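Local atomic coordinates of nonribosomal peptide synthase (Streptomyces sp. MJ635-86F5, PDB entry 5JJP), a protein that activates an aliphatic beta-amino acid by adenylation, probably with ATP, for nonribosomal peptide synthesis. Residues 105-113 against 176-186; 81-91 against 130-138. All blocks are in the same frame, centred on the assembly; numbering follows the deposited sequence.

Contact 2 joins adjacent parallel strands, 87-90 and 134-138, inside a mixed sheet, and contact 1 ties that sheet to a second one. Contact 1 starts from strand 111-114, on the other side of strand 87-90, and reaches strand 181-186 of an antiparallel sheet. The centres of the two contacts are about 10 Å apart, and I112 links them through probable hydrogen bonds with V87 and L89. Along the chain the segments alternate, in the order 81-91, 105-113, 130-138 and 176-186. With strand 87-90 lying between 111-114 and 134-138, the mixed sheet is the shared element, and its edge strand 111-114 meets the second sheet.

Contact 1: 105-113 against 176-186; sequences FSLGLPFIP and VVETDPAYLIF
Two sheets meet at their borders where F111, opening strand 111-114 of the mixed sheet, forms a single backbone bridge with Y183 of strand 181-186, the outer strand of a small antiparallel sheet. The bridge rests on L184 N, which donates to F111 O at 3.0 Å with an angle of 168°; the two strands run broadly the same way but diverge by 37°. A182 and Y183 form a classic beta bulge against strand 196-200, and near it two waters bridge backbone carbonyls of the two segments: one molecule donates to G108 O and P181 O, another to A182 O and, weakly, to L109 O.

Side chains close the seam. With F111 CG placed between its backbone N and carbonyl carbon (chi1 65°), the ring lies with one face beneath Y183 CB, a CH-pi contact 4.0 Å from CB to the ring centroid, while the tyrosine ring itself leads away toward M335 and N204. F105 arrives differently, edge first: its CE1 lies 3.7 Å from A182 O, which sits in the plane of the ring, and also rests on A182 CB. P110 CB packs on P181 CB at 4.0 Å, and farther along P113 CG meets I185 CD1 at 3.5 Å. At the helix end, G108 completes a Schellman motif with positive phi, and its CA lies 3.6 Å from V176 CG2; a side-chain carbon on that glycine would collide with V176 CB.

The lesson is in the buried carbonyl of A182. Besides its water, it is approached by P110 CA in a 3.4 Å CA-H...O contact and by the hydrogen-bearing rim of F105, so weakly polarised C-H groups probably supplement the water's hydrogen bond to this oxygen.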
ATOM      1  N   PHE A 105      -9.862   3.297   9.735  1.00 14.67           N
ATOM      2  CA  PHE A 105      -9.185   2.227  10.476  1.00 14.56           C
ATOM      3  C   PHE A 105      -9.633   2.203  11.930  1.00 15.43           C
ATOM      4  O   PHE A 105      -9.907   1.104  12.458  1.00 15.81           O
ATOM      5  CB  PHE A 105      -7.673   2.394  10.516  1.00 13.57           C
ATOM      6  CG  PHE A 105      -6.952   2.137   9.208  1.00 13.61           C
ATOM      7  CD1 PHE A 105      -7.428   1.238   8.267  1.00 13.87           C
ATOM      8  CD2 PHE A 105      -5.723   2.754   8.979  1.00 12.75           C
ATOM      9  CE1 PHE A 105      -6.704   0.953   7.139  1.00 14.41           C
ATOM     10  CE2 PHE A 105      -5.009   2.489   7.841  1.00 12.77           C
ATOM     11  CZ  PHE A 105      -5.480   1.589   6.916  1.00 13.05           C
ATOM     12  N   SER A 106      -9.652   3.369  12.580  1.00 14.64           N
ATOM     13  CA  SER A 106      -9.951   3.473  14.022  1.00 15.69           C
ATOM     14  C   SER A 106     -11.380   3.025  14.343  1.00 15.65           C
ATOM     15  O   SER A 106     -11.630   2.470  15.428  1.00 19.21           O
ATOM     16  CB  SER A 106      -9.684   4.888  14.576  1.00 16.04           C
ATOM     17  OG  SER A 106     -10.638   5.803  14.045  1.00 17.35           O
ATOM     18  N   LEU A 107     -12.309   3.253  13.425  1.00 15.24           N
ATOM     19  CA  LEU A 107     -13.739   2.921  13.583  1.00 14.06           C
ATOM     20  C   LEU A 107     -14.038   1.513  13.085  1.00 14.32           C
ATOM     21  O   LEU A 107     -15.112   1.027  13.272  1.00 15.97           O
ATOM     22  CB  LEU A 107     -14.580   3.926  12.783  1.00 14.61           C
ATOM     23  CG  LEU A 107     -14.526   5.391  13.304  1.00 15.00           C
ATOM     24  CD1 LEU A 107     -15.368   6.369  12.505  1.00 15.40           C
ATOM     25  CD2 LEU A 107     -14.929   5.441  14.778  1.00 15.18           C
ATOM     26  N   GLY A 108     -13.070   0.847  12.484  1.00 13.57           N
ATOM     27  CA  GLY A 108     -13.268  -0.463  11.949  1.00 13.99           C
ATOM     28  C   GLY A 108     -14.102  -0.478  10.695  1.00 13.45           C
ATOM     29  O   GLY A 108     -14.810  -1.459  10.453  1.00 12.57           O
ATOM     30  N   LEU A 109     -14.014   0.593   9.905  1.00 12.69           N
ATOM     31  CA  LEU A 109     -14.777   0.706   8.684  1.00 13.09           C
ATOM     32  C   LEU A 109     -13.855   0.434   7.513  1.00 13.80           C
ATOM     33  O   LEU A 109     -13.098   1.316   7.111  1.00 16.24           O
ATOM     34  CB  LEU A 109     -15.429   2.077   8.543  1.00 13.01           C
ATOM     35  CG  LEU A 109     -16.337   2.482   9.701  1.00 13.84           C
ATOM     36  CD1 LEU A 109     -16.791   3.940   9.592  1.00 14.33           C
ATOM     37  CD2 LEU A 109     -17.568   1.547   9.785  1.00 13.62           C
ATOM     38  N   PRO A 110     -13.910  -0.773   6.966  1.00 13.42           N
ATOM     39  CA  PRO A 110     -13.020  -1.016   5.880  1.00 14.10           C
ATOM     40  C   PRO A 110     -13.373  -0.115   4.695  1.00 14.79           C
ATOM     41  O   PRO A 110     -14.548   0.008   4.312  1.00 16.95           O
ATOM     42  CB  PRO A 110     -13.287  -2.490   5.515  1.00 13.71           C
ATOM     43  CG  PRO A 110     -14.657  -2.771   6.004  1.00 12.46           C
ATOM     44  CD  PRO A 110     -14.760  -1.952   7.252  1.00 12.90           C
ATOM     45  N   PHE A 111     -12.355   0.477   4.096  1.00 15.47           N
ATOM     46  CA  PHE A 111     -12.573   1.375   2.969  1.00 16.13           C
ATOM     47  C   PHE A 111     -12.049   0.794   1.666  1.00 14.29           C
ATOM     48  O   PHE A 111     -11.177  -0.053   1.650  1.00 14.09           O
ATOM     49  CB  PHE A 111     -11.932   2.743   3.255  1.00 15.91           C
ATOM     50  CG  PHE A 111     -10.456   2.696   3.354  1.00 15.73           C
ATOM     51  CD1 PHE A 111      -9.681   2.871   2.253  1.00 16.10           C
ATOM     52  CD2 PHE A 111      -9.837   2.481   4.599  1.00 16.50           C
ATOM     53  CE1 PHE A 111      -8.304   2.802   2.370  1.00 16.45           C
ATOM     54  CE2 PHE A 111      -8.476   2.391   4.704  1.00 15.16           C
ATOM     55  CZ  PHE A 111      -7.710   2.565   3.595  1.00 16.05           C
ATOM     56  N   ILE A 112     -12.598   1.298   0.589  1.00 14.86           N
ATOM     57  CA  ILE A 112     -12.194   0.967  -0.761  1.00 16.69           C
ATOM     58  C   ILE A 112     -11.668   2.278  -1.286  1.00 15.85           C
ATOM     59  O   ILE A 112     -12.467   3.189  -1.473  1.00 15.03           O
ATOM     60  CB  ILE A 112     -13.354   0.651  -1.729  1.00 18.63           C
ATOM     61  CG1 ILE A 112     -14.469  -0.201  -1.133  1.00 22.82           C
ATOM     62  CG2 ILE A 112     -12.859   0.047  -3.008  1.00 21.40           C
ATOM     63  CD1 ILE A 112     -14.048  -1.448  -0.488  1.00 25.46           C
ATOM     64  N   PRO A 113     -10.356   2.365  -1.601  1.00 16.17           N
ATOM     65  CA  PRO A 113      -9.816   3.644  -2.092  1.00 16.61           C
ATOM     66  C   PRO A 113     -10.043   3.836  -3.569  1.00 16.80           C
ATOM     67  O   PRO A 113      -9.854   2.928  -4.356  1.00 16.29           O
ATOM     68  CB  PRO A 113      -8.324   3.533  -1.778  1.00 16.80           C
ATOM     69  CG  PRO A 113      -8.061   2.069  -1.894  1.00 16.76           C
ATOM     70  CD  PRO A 113      -9.290   1.361  -1.405  1.00 15.58           C
ATOM     71  N   VAL A 176     -13.736  -2.715  17.229  1.00 26.26           N
ATOM     72  CA  VAL A 176     -12.876  -3.255  16.170  1.00 20.82           C
ATOM     73  C   VAL A 176     -11.717  -4.103  16.760  1.00 19.71           C
ATOM     74  O   VAL A 176     -11.140  -3.746  17.778  1.00 19.10           O
ATOM     75  CB  VAL A 176     -12.329  -2.167  15.263  1.00 19.77           C
ATOM     76  CG1 VAL A 176     -11.398  -1.210  15.990  1.00 19.15           C
ATOM     77  CG2 VAL A 176     -11.588  -2.792  14.067  1.00 20.36           C
ATOM     78  N   VAL A 177     -11.387  -5.210  16.115  1.00 16.84           N
ATOM     79  CA  VAL A 177     -10.243  -6.015  16.529  1.00 16.44           C
ATOM     80  C   VAL A 177      -9.383  -6.300  15.334  1.00 16.14           C
ATOM     81  O   VAL A 177      -9.843  -6.146  14.201  1.00 17.99           O
ATOM     82  CB  VAL A 177     -10.668  -7.332  17.212  1.00 17.05           C
ATOM     83  CG1 VAL A 177     -11.457  -7.027  18.492  1.00 17.60           C
ATOM     84  CG2 VAL A 177     -11.541  -8.173  16.295  1.00 16.98           C
ATOM     85  N   GLU A 178      -8.140  -6.766  15.564  1.00 15.70           N
ATOM     86  CA  GLU A 178      -7.175  -6.863  14.478  1.00 14.82           C
ATOM     87  C   GLU A 178      -7.519  -7.889  13.375  1.00 13.96           C
ATOM     88  O   GLU A 178      -6.955  -7.819  12.298  1.00 13.81           O
ATOM     89  CB  GLU A 178      -5.766  -7.088  15.016  1.00 15.57           C
ATOM     90  CG  GLU A 178      -5.511  -8.431  15.638  1.00 16.63           C
ATOM     91  CD  GLU A 178      -4.191  -8.452  16.429  1.00 18.66           C
ATOM     92  OE1 GLU A 178      -3.162  -8.911  15.883  1.00 19.10           O
ATOM     93  OE2 GLU A 178      -4.173  -8.029  17.605  1.00 21.35           O
ATOM     94  N   THR A 179      -8.373  -8.854  13.660  1.00 12.89           N
ATOM     95  CA  THR A 179      -8.852  -9.821  12.635  1.00 12.19           C
ATOM     96  C   THR A 179      -9.919  -9.197  11.727  1.00 12.49           C
ATOM     97  O   THR A 179     -10.276  -9.749  10.719  1.00 12.28           O
ATOM     98  CB  THR A 179      -9.428 -11.097  13.287  1.00 11.18           C
ATOM     99  OG1 THR A 179     -10.369 -10.756  14.298  1.00 10.95           O
ATOM    100  CG2 THR A 179      -8.351 -11.825  14.003  1.00 11.62           C
ATOM    101  N   ASP A 180     -10.430  -8.019  12.074  1.00 13.75           N
ATOM    102  CA  ASP A 180     -11.382  -7.343  11.189  1.00 13.95           C
ATOM    103  C   ASP A 180     -10.736  -6.804   9.874  1.00 14.57           C
ATOM    104  O   ASP A 180      -9.575  -6.407   9.838  1.00 13.98           O
ATOM    105  CB  ASP A 180     -12.064  -6.186  11.924  1.00 14.99           C
ATOM    106  CG  ASP A 180     -13.098  -6.648  12.937  1.00 16.76           C
ATOM    107  OD1 ASP A 180     -13.961  -7.478  12.568  1.00 18.36           O
ATOM    108  OD2 ASP A 180     -13.095  -6.126  14.084  1.00 16.39           O
ATOM    109  N   PRO A 181     -11.523  -6.722   8.806  1.00 15.39           N
ATOM    110  CA  PRO A 181     -11.071  -6.082   7.586  1.00 15.82           C
ATOM    111  C   PRO A 181     -10.733  -4.605   7.749  1.00 15.65           C
ATOM    112  O   PRO A 181     -11.484  -3.859   8.383  1.00 14.29           O
ATOM    113  CB  PRO A 181     -12.262  -6.177   6.651  1.00 16.12           C
ATOM    114  CG  PRO A 181     -13.406  -6.643   7.448  1.00 15.91           C
ATOM    115  CD  PRO A 181     -12.878  -7.267   8.683  1.00 16.16           C
ATOM    116  N   ALA A 182      -9.584  -4.216   7.203  1.00 14.24           N
ATOM    117  CA  ALA A 182      -9.114  -2.854   7.296  1.00 13.40           C
ATOM    118  C   ALA A 182      -9.390  -2.105   5.988  1.00 12.80           C
ATOM    119  O   ALA A 182      -9.660  -0.942   5.999  1.00 12.49           O
ATOM    120  CB  ALA A 182      -7.616  -2.848   7.623  1.00 13.30           C
ATOM    121  N   TYR A 183      -9.226  -2.777   4.869  1.00 13.25           N
ATOM    122  CA  TYR A 183      -9.538  -2.223   3.571  1.00 13.16           C
ATOM    123  C   TYR A 183      -9.782  -3.312   2.549  1.00 12.86           C
ATOM    124  O   TYR A 183      -9.485  -4.465   2.764  1.00 12.56           O
ATOM    125  CB  TYR A 183      -8.415  -1.293   3.105  1.00 13.76           C
ATOM    126  CG  TYR A 183      -7.089  -1.938   2.872  1.00 14.64           C
ATOM    127  CD1 TYR A 183      -6.790  -2.498   1.642  1.00 16.26           C
ATOM    128  CD2 TYR A 183      -6.106  -1.978   3.859  1.00 15.42           C
ATOM    129  CE1 TYR A 183      -5.563  -3.128   1.414  1.00 16.91           C
ATOM    130  CE2 TYR A 183      -4.867  -2.571   3.634  1.00 15.59           C
ATOM    131  CZ  TYR A 183      -4.596  -3.139   2.399  1.00 15.97           C
ATOM    132  OH  TYR A 183      -3.383  -3.778   2.122  1.00 16.71           O
ATOM    133  N   LEU A 184     -10.341  -2.908   1.443  1.00 15.63           N
ATOM    134  CA  LEU A 184     -10.611  -3.768   0.291  1.00 17.56           C
ATOM    135  C   LEU A 184     -10.094  -3.108  -0.967  1.00 18.82           C
ATOM    136  O   LEU A 184     -10.384  -1.918  -1.227  1.00 20.89           O
ATOM    137  CB  LEU A 184     -12.099  -3.912   0.049  1.00 18.88           C
ATOM    138  CG  LEU A 184     -12.891  -5.058   0.629  1.00 20.69           C
ATOM    139  CD1 LEU A 184     -12.956  -4.859   2.136  1.00 20.62           C
ATOM    140  CD2 LEU A 184     -14.300  -5.071   0.027  1.00 21.30           C
ATOM    141  N   ILE A 185      -9.420  -3.888  -1.783  1.00 19.25           N
ATOM    142  CA  ILE A 185      -8.951  -3.422  -3.062  1.00 19.37           C
ATOM    143  C   ILE A 185      -9.546  -4.352  -4.098  1.00 19.60           C
ATOM    144  O   ILE A 185      -9.303  -5.543  -4.089  1.00 18.59           O
ATOM    145  CB  ILE A 185      -7.403  -3.466  -3.162  1.00 19.45           C
ATOM    146  CG1 ILE A 185      -6.740  -2.722  -2.000  1.00 19.39           C
ATOM    147  CG2 ILE A 185      -6.928  -2.880  -4.471  1.00 21.74           C
ATOM    148  CD1 ILE A 185      -6.908  -1.235  -2.043  1.00 20.38           C
ATOM    149  N   PHE A 186     -10.192  -3.768  -5.083  1.00 21.98           N
ATOM    150  CA  PHE A 186     -10.727  -4.532  -6.183  1.00 22.97           C
ATOM    151  C   PHE A 186      -9.733  -4.609  -7.336  1.00 25.96           C
ATOM    152  O   PHE A 186      -9.170  -3.629  -7.737  1.00 23.48           O
ATOM    153  CB  PHE A 186     -12.061  -3.960  -6.619  1.00 23.44           C
ATOM    154  CG  PHE A 186     -13.178  -4.335  -5.694  1.00 22.96           C
ATOM    155  CD1 PHE A 186     -14.063  -5.324  -6.041  1.00 24.54           C
ATOM    156  CD2 PHE A 186     -13.297  -3.741  -4.465  1.00 23.39           C
ATOM    157  CE1 PHE A 186     -15.085  -5.702  -5.191  1.00 24.17           C
ATOM    158  CE2 PHE A 186     -14.301  -4.104  -3.606  1.00 24.34           C
ATOM    159  CZ  PHE A 186     -15.196  -5.094  -3.968  1.00 25.33           C
TER
HETATM  160  O   HOH W   1     -13.876  -3.979   9.957  1.00 18.28           O
HETATM  161  O   HOH W   2     -10.763   0.523   7.937  1.00 11.05           O

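Contact 2: 81-91 against 130-138; sequences LDVGDRVVLES and AAPALFLQA
Parallel beta pairing between strands 87-90 and 134-138, within the mixed sheet of the fold, joins V87 to L134, V88 to F135, L89 to L136 and E90 to Q137. Strand 134-138 follows helix 120-130 in a beta-alpha-beta crossover from strand 111-114, which lies beyond strand 87-90. The ladder is carried by V88 N to L134 O (2.9 Å), L136 N to V88 O (2.7 Å) and E90 N to L136 O (2.9 Å).

The two faces are packed differently. On one, L89 and L136 lie side by side, CD1 of the former 3.7 Å from CG of the latter, next to F155 of strand 151-156; L89 also touches helix 95-107. On the other, V88 CG1 meets F135 CD1 at 3.8 Å under L123 of helix 120-130. E90, with CG anti to its backbone N (chi1 -179°), extends along this face until its carboxylate comes to the edge of the F135 ring, the two planes 87° apart, and its OE2 forms a salt bridge with R143.

Before the ladder, R86 bends at chi2 and chi3 to bring its guanidinium between two carbonyls. NH1 donates to A130 O at 2.8 Å and 174°, with the oxygen in the guanidinium plane, while NE (3.0 Å) and NH2 (2.9 Å) grip G84 O side-on. A methionine here would probably leave the carbonyls of A130 and G84 without these donors and remove the polar link between the turn and the helix end.

Three N-H groups thus fix the guanidinium's rotation, and its positive charge is likely to be favourable beside the carbonyl of the last helical residue, at the negative end of the helix dipole.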
ATOM      1  N   LEU A  81     -22.656   4.011  11.701  1.00 19.54           N
ATOM      2  CA  LEU A  81     -22.240   2.807  10.965  1.00 18.07           C
ATOM      3  C   LEU A  81     -21.654   1.757  11.922  1.00 16.07           C
ATOM      4  O   LEU A  81     -21.105   2.114  12.944  1.00 14.86           O
ATOM      5  CB  LEU A  81     -21.249   3.125   9.866  1.00 17.48           C
ATOM      6  CG  LEU A  81     -21.676   4.178   8.840  1.00 18.46           C
ATOM      7  CD1 LEU A  81     -20.499   4.413   7.896  1.00 18.91           C
ATOM      8  CD2 LEU A  81     -22.861   3.691   8.040  1.00 17.65           C
ATOM      9  N   ASP A  82     -21.725   0.494  11.526  1.00 14.57           N
ATOM     10  CA  ASP A  82     -21.221  -0.616  12.328  1.00 15.65           C
ATOM     11  C   ASP A  82     -19.820  -1.048  11.873  1.00 15.39           C
ATOM     12  O   ASP A  82     -19.493  -0.864  10.698  1.00 16.18           O
ATOM     13  CB  ASP A  82     -22.159  -1.827  12.145  1.00 17.06           C
ATOM     14  CG  ASP A  82     -22.206  -2.755  13.362  1.00 17.05           C
ATOM     15  OD1 ASP A  82     -21.560  -2.482  14.388  1.00 18.13           O
ATOM     16  OD2 ASP A  82     -22.966  -3.740  13.297  1.00 17.84           O
ATOM     17  N   VAL A  83     -19.009  -1.614  12.789  1.00 14.24           N
ATOM     18  CA  VAL A  83     -17.739  -2.179  12.421  1.00 12.89           C
ATOM     19  C   VAL A  83     -18.036  -3.194  11.317  1.00 13.30           C
ATOM     20  O   VAL A  83     -18.938  -4.021  11.466  1.00 12.41           O
ATOM     21  CB  VAL A  83     -17.073  -2.880  13.633  1.00 12.64           C
ATOM     22  CG1 VAL A  83     -15.872  -3.731  13.207  1.00 11.84           C
ATOM     23  CG2 VAL A  83     -16.685  -1.863  14.724  1.00 12.72           C
ATOM     24  N   GLY A  84     -17.247  -3.158  10.233  1.00 13.95           N
ATOM     25  CA  GLY A  84     -17.459  -3.981   9.049  1.00 14.13           C
ATOM     26  C   GLY A  84     -18.052  -3.281   7.836  1.00 14.79           C
ATOM     27  O   GLY A  84     -17.859  -3.697   6.687  1.00 12.87           O
ATOM     28  N   ASP A  85     -18.830  -2.241   8.080  1.00 18.09           N
ATOM     29  CA  ASP A  85     -19.498  -1.542   6.977  1.00 19.10           C
ATOM     30  C   ASP A  85     -18.459  -0.904   6.101  1.00 17.68           C
ATOM     31  O   ASP A  85     -17.553  -0.253   6.605  1.00 15.25           O
ATOM     32  CB  ASP A  85     -20.480  -0.470   7.525  1.00 20.50           C
ATOM     33  CG  ASP A  85     -21.696  -1.070   8.183  1.00 21.70           C
ATOM     34  OD1 ASP A  85     -21.906  -2.289   8.032  1.00 22.19           O
ATOM     35  OD2 ASP A  85     -22.465  -0.325   8.832  1.00 25.05           O
ATOM     36  N   ARG A  86     -18.594  -1.097   4.796  1.00 17.71           N
ATOM     37  CA  ARG A  86     -17.656  -0.495   3.840  1.00 17.85           C
ATOM     38  C   ARG A  86     -17.923   0.949   3.547  1.00 17.89           C
ATOM     39  O   ARG A  86     -19.061   1.411   3.566  1.00 18.92           O
ATOM     40  CB  ARG A  86     -17.591  -1.235   2.540  1.00 17.55           C
ATOM     41  CG  ARG A  86     -16.982  -2.633   2.698  1.00 19.90           C
ATOM     42  CD  ARG A  86     -18.070  -3.693   2.558  1.00 20.87           C
ATOM     43  NE  ARG A  86     -18.648  -4.003   3.806  1.00 22.07           N
ATOM     44  CZ  ARG A  86     -19.894  -4.416   4.021  1.00 23.58           C
ATOM     45  NH1 ARG A  86     -20.807  -4.558   3.052  1.00 22.86           N
ATOM     46  NH2 ARG A  86     -20.208  -4.697   5.272  1.00 23.84           N
ATOM     47  N   VAL A  87     -16.830   1.652   3.329  1.00 17.08           N
ATOM     48  CA  VAL A  87     -16.827   3.030   2.935  1.00 16.19           C
ATOM     49  C   VAL A  87     -16.000   3.154   1.645  1.00 14.76           C
ATOM     50  O   VAL A  87     -14.884   2.680   1.590  1.00 15.21           O
ATOM     51  CB  VAL A  87     -16.145   3.827   4.033  1.00 17.52           C
ATOM     52  CG1 VAL A  87     -15.961   5.289   3.599  1.00 18.01           C
ATOM     53  CG2 VAL A  87     -16.957   3.726   5.294  1.00 17.45           C
ATOM     54  N   VAL A  88     -16.552   3.737   0.590  1.00 14.52           N
ATOM     55  CA  VAL A  88     -15.759   4.085  -0.592  1.00 12.86           C
ATOM     56  C   VAL A  88     -15.131   5.423  -0.284  1.00 13.62           C
ATOM     57  O   VAL A  88     -15.843   6.383  -0.037  1.00 15.82           O
ATOM     58  CB  VAL A  88     -16.601   4.214  -1.862  1.00 11.68           C
ATOM     59  CG1 VAL A  88     -15.733   4.547  -3.046  1.00 10.96           C
ATOM     60  CG2 VAL A  88     -17.323   2.917  -2.131  1.00 12.50           C
ATOM     61  N   LEU A  89     -13.809   5.476  -0.281  1.00 13.67           N
ATOM     62  CA  LEU A  89     -13.081   6.690   0.003  1.00 14.77           C
ATOM     63  C   LEU A  89     -12.413   7.224  -1.306  1.00 13.02           C
ATOM     64  O   LEU A  89     -11.468   6.630  -1.829  1.00 10.70           O
ATOM     65  CB  LEU A  89     -12.045   6.395   1.078  1.00 17.80           C
ATOM     66  CG  LEU A  89     -11.165   7.509   1.561  1.00 20.52           C
ATOM     67  CD1 LEU A  89     -12.020   8.641   2.078  1.00 23.49           C
ATOM     68  CD2 LEU A  89     -10.242   7.028   2.644  1.00 21.98           C
ATOM     69  N   GLU A  90     -12.967   8.307  -1.841  1.00 12.16           N
ATOM     70  CA  GLU A  90     -12.541   8.815  -3.148  1.00 13.55           C
ATOM     71  C   GLU A  90     -11.846  10.164  -3.046  1.00 13.44           C
ATOM     72  O   GLU A  90     -12.470  11.158  -2.680  1.00 12.79           O
ATOM     73  CB  GLU A  90     -13.728   8.931  -4.079  1.00 14.79           C
ATOM     74  CG  GLU A  90     -13.393   9.438  -5.473  1.00 15.87           C
ATOM     75  CD  GLU A  90     -14.522   9.109  -6.469  1.00 17.37           C
ATOM     76  OE1 GLU A  90     -14.768   7.892  -6.724  1.00 16.14           O
ATOM     77  OE2 GLU A  90     -15.157  10.065  -7.017  1.00 19.24           O
ATOM     78  N   SER A  91     -10.572  10.172  -3.360  1.00 13.07           N
ATOM     79  CA  SER A  91      -9.787  11.374  -3.247  1.00 13.87           C
ATOM     80  C   SER A  91      -8.419  11.169  -3.835  1.00 14.49           C
ATOM     81  O   SER A  91      -7.886  10.055  -3.825  1.00 12.83           O
ATOM     82  CB  SER A  91      -9.671  11.799  -1.767  1.00 13.73           C
ATOM     83  OG  SER A  91      -8.700  12.816  -1.536  1.00 12.77           O
ATOM     84  N   ALA A 130     -19.670  -4.778  -3.044  1.00 21.60           N
ATOM     85  CA  ALA A 130     -19.283  -4.556  -1.657  1.00 20.34           C
ATOM     86  C   ALA A 130     -20.391  -3.906  -0.823  1.00 20.09           C
ATOM     87  O   ALA A 130     -20.301  -3.899   0.383  1.00 20.61           O
ATOM     88  CB  ALA A 130     -18.057  -3.672  -1.621  1.00 20.31           C
ATOM     89  N   ALA A 131     -21.383  -3.290  -1.474  1.00 19.01           N
ATOM     90  CA  ALA A 131     -22.547  -2.663  -0.797  1.00 17.57           C
ATOM     91  C   ALA A 131     -22.095  -1.756   0.348  1.00 16.59           C
ATOM     92  O   ALA A 131     -22.424  -1.974   1.474  1.00 16.38           O
ATOM     93  CB  ALA A 131     -23.556  -3.709  -0.317  1.00 16.43           C
ATOM     94  N   PRO A 132     -21.372  -0.690   0.031  1.00 17.24           N
ATOM     95  CA  PRO A 132     -20.881   0.198   1.057  1.00 17.45           C
ATOM     96  C   PRO A 132     -22.032   1.013   1.606  1.00 17.53           C
ATOM     97  O   PRO A 132     -22.954   1.320   0.890  1.00 17.51           O
ATOM     98  CB  PRO A 132     -19.944   1.131   0.289  1.00 19.07           C
ATOM     99  CG  PRO A 132     -20.489   1.135  -1.093  1.00 20.42           C
ATOM    100  CD  PRO A 132     -20.915  -0.302  -1.308  1.00 19.65           C
ATOM    101  N   ALA A 133     -21.944   1.361   2.868  1.00 15.69           N
ATOM    102  CA  ALA A 133     -22.908   2.213   3.487  1.00 14.97           C
ATOM    103  C   ALA A 133     -22.615   3.696   3.293  1.00 15.25           C
ATOM    104  O   ALA A 133     -23.507   4.509   3.500  1.00 13.54           O
ATOM    105  CB  ALA A 133     -22.960   1.915   4.956  1.00 14.20           C
ATOM    106  N   LEU A 134     -21.390   4.026   2.877  1.00 15.45           N
ATOM    107  CA  LEU A 134     -20.996   5.448   2.753  1.00 15.61           C
ATOM    108  C   LEU A 134     -20.032   5.664   1.602  1.00 16.53           C
ATOM    109  O   LEU A 134     -19.094   4.890   1.396  1.00 17.53           O
ATOM    110  CB  LEU A 134     -20.357   5.890   4.058  1.00 15.00           C
ATOM    111  CG  LEU A 134     -19.931   7.369   4.189  1.00 15.35           C
ATOM    112  CD1 LEU A 134     -21.126   8.315   4.179  1.00 14.33           C
ATOM    113  CD2 LEU A 134     -19.149   7.555   5.446  1.00 14.53           C
ATOM    114  N   PHE A 135     -20.287   6.690   0.820  1.00 16.81           N
ATOM    115  CA  PHE A 135     -19.364   7.159  -0.189  1.00 16.43           C
ATOM    116  C   PHE A 135     -18.782   8.457   0.359  1.00 17.18           C
ATOM    117  O   PHE A 135     -19.494   9.441   0.534  1.00 20.43           O
ATOM    118  CB  PHE A 135     -20.079   7.421  -1.485  1.00 16.28           C
ATOM    119  CG  PHE A 135     -19.189   7.969  -2.589  1.00 15.59           C
ATOM    120  CD1 PHE A 135     -18.461   7.121  -3.375  1.00 14.55           C
ATOM    121  CD2 PHE A 135     -19.089   9.355  -2.821  1.00 16.31           C
ATOM    122  CE1 PHE A 135     -17.680   7.597  -4.388  1.00 14.40           C
ATOM    123  CE2 PHE A 135     -18.321   9.846  -3.843  1.00 16.15           C
ATOM    124  CZ  PHE A 135     -17.617   8.948  -4.635  1.00 15.64           C
ATOM    125  N   LEU A 136     -17.490   8.445   0.644  1.00 17.26           N
ATOM    126  CA  LEU A 136     -16.816   9.540   1.367  1.00 17.49           C
ATOM    127  C   LEU A 136     -15.792  10.174   0.427  1.00 16.47           C
ATOM    128  O   LEU A 136     -14.837   9.521   0.070  1.00 15.08           O
ATOM    129  CB  LEU A 136     -16.096   8.946   2.557  1.00 17.78           C
ATOM    130  CG  LEU A 136     -15.263   9.917   3.371  1.00 19.81           C
ATOM    131  CD1 LEU A 136     -16.090  11.134   3.766  1.00 19.46           C
ATOM    132  CD2 LEU A 136     -14.712   9.240   4.605  1.00 19.85           C
ATOM    133  N   GLN A 137     -16.044  11.388  -0.046  1.00 15.35           N
ATOM    134  CA  GLN A 137     -15.185  11.994  -1.063  1.00 16.60           C
ATOM    135  C   GLN A 137     -14.534  13.292  -0.552  1.00 16.35           C
ATOM    136  O   GLN A 137     -14.927  13.808   0.461  1.00 14.52           O
ATOM    137  CB  GLN A 137     -15.955  12.232  -2.387  1.00 16.40           C
ATOM    138  CG  GLN A 137     -17.018  13.288  -2.346  1.00 17.46           C
ATOM    139  CD  GLN A 137     -17.831  13.369  -3.643  1.00 18.57           C
ATOM    140  OE1 GLN A 137     -17.294  13.392  -4.753  1.00 20.29           O
ATOM    141  NE2 GLN A 137     -19.137  13.472  -3.493  1.00 20.27           N
ATOM    142  N   ALA A 138     -13.582  13.815  -1.315  1.00 18.54           N
ATOM    143  CA  ALA A 138     -12.858  15.024  -0.949  1.00 19.71           C
ATOM    144  C   ALA A 138     -13.772  16.214  -0.912  1.00 22.37           C
ATOM    145  O   ALA A 138     -14.852  16.159  -1.474  1.00 19.31           O
ATOM    146  CB  ALA A 138     -11.743  15.279  -1.934  1.00 20.82           C
TER
HETATM  147  O   HOH W   3     -21.560  -1.504   3.929  1.00 18.15           O
HETATM  148  O   HOH W   4     -12.812  13.219  -4.247  1.00 11.87           O